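Local coordinates for spindle pole body-associated protein VIK1 (Saccharomyces cerevisiae, PDB 2O0A), which partners the minus-end-directed kinesin Kar3, recruiting it to microtubules, targeting or maintaining it at the spindle pole body, and with it cross-links antiparallel microtubules, at residues E72-F76 with S106-L111; N93-L99 with D222-L228. Residue numbers count along the deposited sequence, not the author numbering.

Contact 1 of 2, residues E72-F76 with S106-L111; sequences EDKFF and SLRESL
Two alpha-helical segments, the start of helix 72-89 and part of helix 105-116, pass with axes 8.9 Å apart at a crossing angle of -48°, D73 CA and S110 CA being closest at 5.4 Å. Along the second helix, S106 (chi1 p) gives a very short hydrogen bond from OG to E72 OE1, 2.4 Å, reached by an m, t glutamate. L107 (t, p) lays CD1 3.8 Å from F76 CE2. One turn on, S110 (m) points at the first helix: its OG lies 3.0 Å from D73 OD1, a possible hydrogen bond, and its O shares water 1 with that carboxylate (water to S110 O 2.8 Å, to D73 OD1 2.7 Å). L111 (t, p) sets CA over the F76 ring face, a CH-pi contact 3.8 Å from the centroid, and CD1 3.5 Å from F76 CE1. Both helices pack on the central sheet of this kinesin-like domain. Polar pairs and a water thus join the helices where S106 and D73 are exposed, while apolar F76, L107 and L111 close the sheet side.

Contact 2 of 2, residues N93-L99 with D222-L228; sequences NFNLISL and DFYFIEL
This is a parallel beta pairing in the central sheet of the motor-homology domain, about 4 Å between its centre and that of the chain. Extended strands 94-99 and 222-228 run 4.6 Å apart at 9°, in register from F94-F223 to L99-L228. Hydrogen bonds alternate as in a parallel ladder: F94 N to D222 O 3.0 Å, Y224 N to F94 O 2.9 Å, L96 N to Y224 O 2.9 Å, I226 N to L96 O 2.8 Å, S98 N to I226 O 2.8 Å and L228 N to S98 O 2.9 Å. Before the first rung, the N93 side chain (m) accepts D222 N at OD1, 2.9 Å. On one face F94 (p) meets F223 (t), rings oblique with centroids 4.9 Å apart, and L96 CG lies 3.8 Å from F225 CD1. On the other, I97 CG1 reaches I226 CB at 4.0 Å. Helices 72-89 and 105-116 cover the F94, L96, F223 and F225 face; strand 265-270 flanks 94-99, and antiparallel strand 197-207 flanks 221-228.

Overall arrangement
The two contacts, centres about 13 Å apart, form successive layers of one domain: the helix pair of contact 1 lies on the sheet built partly by contact 2. Their segments alternate along the chain: helix 72-89, strand 94-99 and helix 105-116 follow directly, whereas strand 221-228 returns much later. The layers touch through F76 CE1 and L96 CD2 (3.8 Å), L107 CD2 and S98 OG (3.4 Å), L111 CD2 and F225 CG (3.4 Å), and a salt bridge from R108 NE to E227 OE1 (2.9 Å). Helices against a mixed central sheet give Vik1's C-terminal domain its kinesin motor fold, although it lacks a nucleotide-binding site.

Contact 1 of 2, residues E72-F76 with S106-L111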
# COMPACT_ATOMS: atom_id res chain seq x y z
N GLU A 72 9.33 -9.36 -2.18
CA GLU A 72 8.85 -8.04 -1.70
C GLU A 72 9.80 -6.90 -2.06
O GLU A 72 9.36 -5.85 -2.48
CB GLU A 72 8.39 -8.11 -0.25
CG GLU A 72 7.13 -8.99 -0.29
CD GLU A 72 6.55 -9.42 1.02
OE1 GLU A 72 7.11 -9.11 2.08
OE2 GLU A 72 5.50 -10.11 0.97
N ASP A 73 11.11 -7.13 -1.99
CA ASP A 73 12.07 -6.12 -2.44
C ASP A 73 11.90 -5.78 -3.93
O ASP A 73 11.98 -4.60 -4.32
CB ASP A 73 13.49 -6.61 -2.20
CG ASP A 73 13.88 -6.67 -0.74
OD1 ASP A 73 13.23 -6.03 0.12
OD2 ASP A 73 14.88 -7.36 -0.45
N LYS A 74 11.71 -6.81 -4.77
CA LYS A 74 11.49 -6.60 -6.21
C LYS A 74 10.14 -5.95 -6.49
O LYS A 74 10.00 -5.14 -7.43
CB LYS A 74 11.62 -7.93 -6.96
CG LYS A 74 11.59 -7.75 -8.46
CD LYS A 74 12.00 -9.03 -9.19
CE LYS A 74 13.51 -9.24 -9.09
NZ LYS A 74 14.28 -8.17 -9.77
N PHE A 75 9.14 -6.27 -5.67
CA PHE A 75 7.85 -5.58 -5.80
C PHE A 75 8.07 -4.06 -5.76
O PHE A 75 7.57 -3.33 -6.60
CB PHE A 75 6.82 -5.97 -4.72
CG PHE A 75 5.62 -5.07 -4.72
CD1 PHE A 75 4.61 -5.25 -5.65
CD2 PHE A 75 5.53 -4.00 -3.83
CE1 PHE A 75 3.52 -4.39 -5.70
CE2 PHE A 75 4.44 -3.13 -3.86
CZ PHE A 75 3.43 -3.33 -4.81
N PHE A 76 8.83 -3.60 -4.78
CA PHE A 76 9.02 -2.17 -4.67
C PHE A 76 9.85 -1.58 -5.79
O PHE A 76 9.46 -0.57 -6.38
CB PHE A 76 9.55 -1.83 -3.27
CG PHE A 76 8.49 -1.96 -2.23
CD1 PHE A 76 7.39 -1.10 -2.25
CD2 PHE A 76 8.50 -3.00 -1.32
CE1 PHE A 76 6.36 -1.24 -1.34
CE2 PHE A 76 7.47 -3.14 -0.40
CZ PHE A 76 6.39 -2.25 -0.41
N SER A 106 6.98 -8.54 6.56
CA SER A 106 8.04 -8.51 5.57
C SER A 106 7.81 -7.43 4.51
O SER A 106 8.77 -6.84 4.00
CB SER A 106 8.21 -9.89 4.91
OG SER A 106 7.05 -10.22 4.19
N LEU A 107 6.54 -7.18 4.18
CA LEU A 107 6.21 -6.14 3.20
C LEU A 107 6.56 -4.76 3.75
O LEU A 107 7.13 -3.91 3.05
CB LEU A 107 4.74 -6.20 2.79
CG LEU A 107 4.38 -5.30 1.61
CD1 LEU A 107 4.96 -5.85 0.27
CD2 LEU A 107 2.87 -5.12 1.52
N ARG A 108 6.21 -4.55 5.02
CA ARG A 108 6.54 -3.33 5.73
C ARG A 108 8.05 -3.08 5.77
O ARG A 108 8.52 -1.98 5.46
CB ARG A 108 5.94 -3.39 7.15
CG ARG A 108 6.08 -2.08 7.91
CD ARG A 108 5.77 -2.27 9.38
NE ARG A 108 4.52 -2.97 9.54
CZ ARG A 108 4.30 -4.06 10.28
NH1 ARG A 108 5.23 -4.62 11.06
NH2 ARG A 108 3.09 -4.59 10.28
N GLU A 109 8.80 -4.13 6.11
CA GLU A 109 10.26 -4.11 6.15
C GLU A 109 10.82 -3.72 4.78
O GLU A 109 11.66 -2.82 4.66
CB GLU A 109 10.73 -5.52 6.51
CG GLU A 109 12.21 -5.74 6.64
CD GLU A 109 12.53 -7.15 7.09
OE1 GLU A 109 12.12 -8.12 6.41
OE2 GLU A 109 13.19 -7.30 8.14
N SER A 110 10.32 -4.38 3.74
CA SER A 110 10.77 -4.13 2.37
C SER A 110 10.47 -2.71 1.92
O SER A 110 11.28 -2.09 1.24
CB SER A 110 10.17 -5.15 1.41
OG SER A 110 10.74 -6.43 1.69
N LEU A 111 9.31 -2.21 2.34
CA LEU A 111 8.92 -0.85 1.98
C LEU A 111 9.94 0.14 2.54
O LEU A 111 10.43 1.00 1.83
CB LEU A 111 7.53 -0.52 2.54
CG LEU A 111 7.07 0.92 2.37
CD1 LEU A 111 6.99 1.36 0.91
CD2 LEU A 111 5.74 1.10 3.06
O HOH W 1 13.23 -3.33 -0.30

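Contact 2 of 2, residues N93-L99 with D222-L228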
# COMPACT_ATOMS: atom_id res chain seq x y z
N ASN A 93 0.88 14.23 -2.51
CA ASN A 93 0.70 13.34 -1.36
C ASN A 93 0.02 12.06 -1.83
O ASN A 93 -0.87 12.10 -2.69
CB ASN A 93 -0.13 14.02 -0.28
CG ASN A 93 0.52 15.28 0.22
OD1 ASN A 93 1.76 15.43 0.21
ND2 ASN A 93 -0.32 16.23 0.63
N PHE A 94 0.47 10.93 -1.30
CA PHE A 94 0.09 9.66 -1.89
C PHE A 94 0.07 8.53 -0.89
O PHE A 94 0.48 8.69 0.24
CB PHE A 94 0.94 9.33 -3.12
CG PHE A 94 2.41 9.04 -2.84
CD1 PHE A 94 2.93 7.78 -3.12
CD2 PHE A 94 3.29 10.04 -2.37
CE1 PHE A 94 4.28 7.49 -2.92
CE2 PHE A 94 4.65 9.77 -2.18
CZ PHE A 94 5.15 8.48 -2.45
N ASN A 95 -0.41 7.38 -1.33
CA ASN A 95 -0.55 6.26 -0.41
C ASN A 95 -0.31 4.91 -1.04
O ASN A 95 -0.27 4.77 -2.27
CB ASN A 95 -1.91 6.31 0.32
CG ASN A 95 -3.08 5.97 -0.58
OD1 ASN A 95 -3.14 4.89 -1.17
ND2 ASN A 95 -4.04 6.90 -0.67
N LEU A 96 -0.12 3.93 -0.16
CA LEU A 96 -0.15 2.52 -0.51
C LEU A 96 -1.05 1.87 0.51
O LEU A 96 -0.76 1.88 1.71
CB LEU A 96 1.27 1.94 -0.46
CG LEU A 96 1.42 0.43 -0.61
CD1 LEU A 96 0.74 -0.07 -1.87
CD2 LEU A 96 2.90 -0.01 -0.56
N ILE A 97 -2.19 1.34 0.05
CA ILE A 97 -3.17 0.71 0.93
C ILE A 97 -3.10 -0.79 0.69
O ILE A 97 -3.50 -1.26 -0.38
CB ILE A 97 -4.58 1.28 0.69
CG1 ILE A 97 -4.59 2.76 1.05
CG2 ILE A 97 -5.64 0.49 1.54
CD1 ILE A 97 -5.81 3.54 0.55
N SER A 98 -2.55 -1.51 1.67
CA SER A 98 -2.25 -2.93 1.52
C SER A 98 -3.25 -3.78 2.32
O SER A 98 -3.38 -3.59 3.53
CB SER A 98 -0.81 -3.22 1.96
OG SER A 98 -0.51 -4.60 1.80
N LEU A 99 -3.95 -4.67 1.62
CA LEU A 99 -4.90 -5.61 2.22
C LEU A 99 -4.28 -6.99 2.27
O LEU A 99 -3.79 -7.51 1.25
CB LEU A 99 -6.19 -5.66 1.39
CG LEU A 99 -7.20 -4.52 1.56
CD1 LEU A 99 -6.63 -3.17 1.20
CD2 LEU A 99 -8.46 -4.79 0.75
N ASP A 222 3.91 13.98 1.57
CA ASP A 222 3.45 12.97 2.53
C ASP A 222 3.11 11.68 1.82
O ASP A 222 2.47 11.70 0.76
CB ASP A 222 2.20 13.45 3.26
CG ASP A 222 2.43 14.72 4.07
OD1 ASP A 222 3.55 14.92 4.59
OD2 ASP A 222 1.46 15.50 4.19
N PHE A 223 3.53 10.58 2.42
CA PHE A 223 3.19 9.23 1.97
C PHE A 223 2.57 8.45 3.12
O PHE A 223 3.10 8.48 4.23
CB PHE A 223 4.46 8.52 1.48
CG PHE A 223 4.28 7.04 1.32
CD1 PHE A 223 3.42 6.55 0.34
CD2 PHE A 223 4.95 6.14 2.15
CE1 PHE A 223 3.21 5.19 0.18
CE2 PHE A 223 4.76 4.75 2.01
CZ PHE A 223 3.88 4.27 1.02
N TYR A 224 1.47 7.74 2.85
CA TYR A 224 0.80 6.94 3.88
C TYR A 224 0.76 5.49 3.46
O TYR A 224 0.25 5.18 2.38
CB TYR A 224 -0.64 7.42 4.12
CG TYR A 224 -0.72 8.89 4.44
CD1 TYR A 224 -0.82 9.33 5.76
CD2 TYR A 224 -0.73 9.84 3.41
CE1 TYR A 224 -0.89 10.69 6.06
CE2 TYR A 224 -0.80 11.20 3.70
CZ TYR A 224 -0.88 11.61 5.01
OH TYR A 224 -0.98 12.96 5.30
N PHE A 225 1.28 4.62 4.31
CA PHE A 225 1.19 3.18 4.12
C PHE A 225 0.16 2.64 5.09
O PHE A 225 0.34 2.70 6.32
CB PHE A 225 2.56 2.54 4.34
CG PHE A 225 2.57 1.04 4.24
CD1 PHE A 225 2.06 0.38 3.14
CD2 PHE A 225 3.18 0.29 5.25
CE1 PHE A 225 2.11 -1.02 3.04
CE2 PHE A 225 3.25 -1.11 5.16
CZ PHE A 225 2.71 -1.77 4.05
N ILE A 226 -0.95 2.14 4.54
CA ILE A 226 -2.06 1.65 5.33
C ILE A 226 -2.04 0.13 5.30
O ILE A 226 -1.98 -0.46 4.23
CB ILE A 226 -3.40 2.19 4.78
CG1 ILE A 226 -3.43 3.72 4.81
CG2 ILE A 226 -4.59 1.53 5.51
CD1 ILE A 226 -3.26 4.33 6.20
N GLU A 227 -2.06 -0.51 6.48
CA GLU A 227 -2.09 -1.96 6.56
C GLU A 227 -3.43 -2.41 7.12
O GLU A 227 -3.78 -2.09 8.25
CB GLU A 227 -0.94 -2.49 7.42
CG GLU A 227 0.41 -2.31 6.76
CD GLU A 227 1.55 -2.71 7.69
OE1 GLU A 227 2.02 -1.86 8.46
OE2 GLU A 227 1.97 -3.87 7.63
N LEU A 228 -4.16 -3.15 6.30
CA LEU A 228 -5.38 -3.81 6.74
C LEU A 228 -5.10 -5.30 6.63
O LEU A 228 -5.27 -5.87 5.57
CB LEU A 228 -6.56 -3.37 5.87
CG LEU A 228 -6.97 -1.90 6.00
CD1 LEU A 228 -7.75 -1.45 4.81
CD2 LEU A 228 -7.74 -1.69 7.32